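Local coordinates for uncharacterized protein 14 (Sulfolobus islandicus filamentous virus, PDB 2H36) that is of unknown function but may, like the related anti-CRISPR protein AcrID1, counter the CRISPR immunity of its archaeal host, at residues A[86-91]-A[102-107]. Numbering follows the deposited sequence.
Sequences YKLEFT and YEVQGW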
loop_
_atom_site.group_PDB
_atom_site.type_symbol
_atom_site.label_atom_id
_atom_site.label_comp_id
_atom_site.label_asym_id
_atom_site.label_seq_id
_atom_site.Cartn_x
_atom_site.Cartn_y
_atom_site.Cartn_z
ATOM N N TYR A 86 7.599 4.713 -12.918
ATOM C CA TYR A 86 6.262 4.613 -12.348
ATOM C C TYR A 86 6.335 5.239 -10.964
ATOM O O TYR A 86 7.104 4.774 -10.105
ATOM C CB TYR A 86 5.719 3.187 -12.231
ATOM C CG TYR A 86 4.245 3.188 -11.892
ATOM C CD1 TYR A 86 3.794 3.620 -10.639
ATOM C CD2 TYR A 86 3.296 2.790 -12.830
ATOM C CE1 TYR A 86 2.440 3.647 -10.331
ATOM C CE2 TYR A 86 1.937 2.813 -12.532
ATOM C CZ TYR A 86 1.519 3.243 -11.280
ATOM O OH TYR A 86 0.182 3.267 -10.975
ATOM N N LYS A 87 5.526 6.276 -10.743
ATOM C CA LYS A 87 5.460 6.940 -9.441
ATOM C C LYS A 87 4.218 6.626 -8.626
ATOM O O LYS A 87 3.107 6.957 -9.034
ATOM C CB LYS A 87 5.475 8.457 -9.599
ATOM C CG LYS A 87 6.648 9.008 -10.392
ATOM C CD LYS A 87 7.849 9.194 -9.513
ATOM C CE LYS A 87 9.080 9.476 -10.329
ATOM N NZ LYS A 87 10.242 9.743 -9.432
ATOM N N LEU A 88 4.419 5.978 -7.482
ATOM C CA LEU A 88 3.336 5.662 -6.553
ATOM C C LEU A 88 3.554 6.640 -5.406
ATOM O O LEU A 88 4.693 6.871 -5.003
ATOM C CB LEU A 88 3.355 4.178 -6.214
ATOM C CG LEU A 88 2.435 3.716 -5.090
ATOM C CD1 LEU A 88 0.989 3.817 -5.545
ATOM C CD2 LEU A 88 2.786 2.304 -4.703
ATOM N N GLU A 89 2.471 7.189 -4.862
ATOM C CA GLU A 89 2.596 8.164 -3.772
ATOM C C GLU A 89 1.563 7.974 -2.671
ATOM O O GLU A 89 0.359 7.995 -2.944
ATOM C CB GLU A 89 2.477 9.564 -4.349
ATOM C CG GLU A 89 2.522 10.672 -3.328
ATOM C CD GLU A 89 2.441 12.046 -3.986
ATOM O OE1 GLU A 89 3.490 12.537 -4.475
ATOM O OE2 GLU A 89 1.326 12.627 -4.020
ATOM N N PHE A 90 2.029 7.791 -1.433
ATOM C CA PHE A 90 1.127 7.654 -0.271
ATOM C C PHE A 90 1.146 8.812 0.707
ATOM O O PHE A 90 2.201 9.138 1.262
ATOM C CB PHE A 90 1.509 6.462 0.594
ATOM C CG PHE A 90 1.388 5.133 -0.101
ATOM C CD1 PHE A 90 2.454 4.611 -0.830
ATOM C CD2 PHE A 90 0.225 4.382 0.003
ATOM C CE1 PHE A 90 2.353 3.382 -1.457
ATOM C CE2 PHE A 90 0.126 3.148 -0.621
ATOM C CZ PHE A 90 1.190 2.650 -1.352
ATOM N N THR A 91 -0.062 9.340 1.007
ATOM C CA THR A 91 -0.134 10.460 1.941
ATOM C C THR A 91 -0.617 9.780 3.205
ATOM O O THR A 91 -1.641 9.104 3.180
ATOM C CB THR A 91 -1.113 11.557 1.550
ATOM O OG1 THR A 91 -0.653 12.186 0.354
ATOM C CG2 THR A 91 -1.202 12.597 2.636
ATOM N N TYR A 102 -4.192 8.355 4.107
ATOM C CA TYR A 102 -5.292 9.203 3.686
ATOM C C TYR A 102 -5.427 9.270 2.166
ATOM O O TYR A 102 -6.511 9.547 1.651
ATOM C CB TYR A 102 -5.152 10.591 4.276
ATOM C CG TYR A 102 -5.485 10.642 5.741
ATOM C CD1 TYR A 102 -4.523 10.330 6.717
ATOM C CD2 TYR A 102 -6.764 11.003 6.165
ATOM C CE1 TYR A 102 -4.833 10.375 8.077
ATOM C CE2 TYR A 102 -7.081 11.054 7.520
ATOM C CZ TYR A 102 -6.113 10.741 8.469
ATOM O OH TYR A 102 -6.440 10.802 9.804
ATOM N N GLU A 103 -4.344 8.978 1.449
ATOM C CA GLU A 103 -4.353 9.118 -0.001
ATOM C C GLU A 103 -3.290 8.432 -0.869
ATOM O O GLU A 103 -2.084 8.571 -0.631
ATOM C CB GLU A 103 -4.115 10.591 -0.375
ATOM C CG GLU A 103 -4.234 10.883 -1.862
ATOM C CD GLU A 103 -4.244 12.375 -2.184
ATOM O OE1 GLU A 103 -4.737 13.189 -1.357
ATOM O OE2 GLU A 103 -3.772 12.731 -3.293
ATOM N N VAL A 104 -3.751 7.674 -1.859
ATOM C CA VAL A 104 -2.826 6.988 -2.750
ATOM C C VAL A 104 -3.011 7.512 -4.166
ATOM O O VAL A 104 -4.137 7.751 -4.627
ATOM C CB VAL A 104 -3.005 5.450 -2.784
ATOM C CG1 VAL A 104 -1.812 4.799 -3.503
ATOM C CG2 VAL A 104 -3.153 4.872 -1.389
ATOM N N GLN A 105 -1.892 7.666 -4.859
ATOM C CA GLN A 105 -1.880 8.228 -6.173
ATOM C C GLN A 105 -0.857 7.458 -6.975
ATOM O O GLN A 105 0.180 7.051 -6.439
ATOM C CB GLN A 105 -1.440 9.658 -6.041
ATOM C CG GLN A 105 -1.819 10.554 -7.166
ATOM C CD GLN A 105 -1.831 11.976 -6.700
ATOM O OE1 GLN A 105 -1.089 12.342 -5.777
ATOM N NE2 GLN A 105 -2.683 12.793 -7.310
ATOM N N GLY A 106 -1.152 7.242 -8.252
ATOM C CA GLY A 106 -0.220 6.585 -9.153
ATOM C C GLY A 106 -0.154 7.300 -10.481
ATOM O O GLY A 106 -1.145 7.880 -10.933
ATOM N N TRP A 107 1.018 7.277 -11.105
ATOM C CA TRP A 107 1.193 7.837 -12.451
ATOM C C TRP A 107 2.539 7.397 -13.041
ATOM O O TRP A 107 3.392 6.856 -12.322
ATOM C CB TRP A 107 1.018 9.375 -12.463
ATOM C CG TRP A 107 2.080 10.148 -11.732
ATOM C CD1 TRP A 107 3.145 10.791 -12.284
ATOM C CD2 TRP A 107 2.176 10.360 -10.310
ATOM N NE1 TRP A 107 3.906 11.385 -11.305
ATOM C CE2 TRP A 107 3.334 11.142 -10.085
ATOM C CE3 TRP A 107 1.404 9.952 -9.202
ATOM C CZ2 TRP A 107 3.747 11.522 -8.798
ATOM C CZ3 TRP A 107 1.811 10.333 -7.926
ATOM C CH2 TRP A 107 2.974 11.112 -7.736
#
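Lys-87, Glu-89 and Thr-91 pair with Trp-107, Gln-105 and Glu-103 through reciprocal backbone hydrogen bonds, the two strands running antiparallel at 172°. At one end the N of Tyr-102 also donates to Thr-91 O (2.8 Å), so this carbonyl takes two N-H groups, from Tyr-102 and Glu-103, in a classic beta bulge.

On the face bearing these hydrogen-bonded pairs, the Trp-107 indole bridges Lys-87 and Glu-89. Its CG sits between the backbone N and carbonyl carbon (chi1 67°), and the ring leans across onto the neighbouring strand. Lys-87 CB lies over the Trp-107 six-membered ring, 3.7 Å from its centroid, in a CH-pi contact. Farther along, Glu-89 CB packs 3.7 Å from Trp-107 CZ3, and Glu-89 OE1 meets Trp-107 CH2 at the ring edge, in plane (3.6 Å). The polar ends are held elsewhere: Lys-87 NZ by Thr-77, Glu-89 OE1 by Gln-75 and Trp-107 NE1 by Glu-109.

The other face is buried. Val-104 CG1 reaches Leu-88 CD1 (3.6 Å) and lies over the Phe-90 ring, while Val-104 CG2 touches Phe-90 CD2 (3.7 Å). Beside Gly-106, Trp-107 O lies over one face of the Tyr-86 ring, toward its rim, and this ring stacks on Phe-31.

The consecutive strands 85-94 and 98-109 form a bulged beta hairpin, extended by strands 71-79 and 37-42 respectively in the antiparallel sheet of this DUF1374 protein.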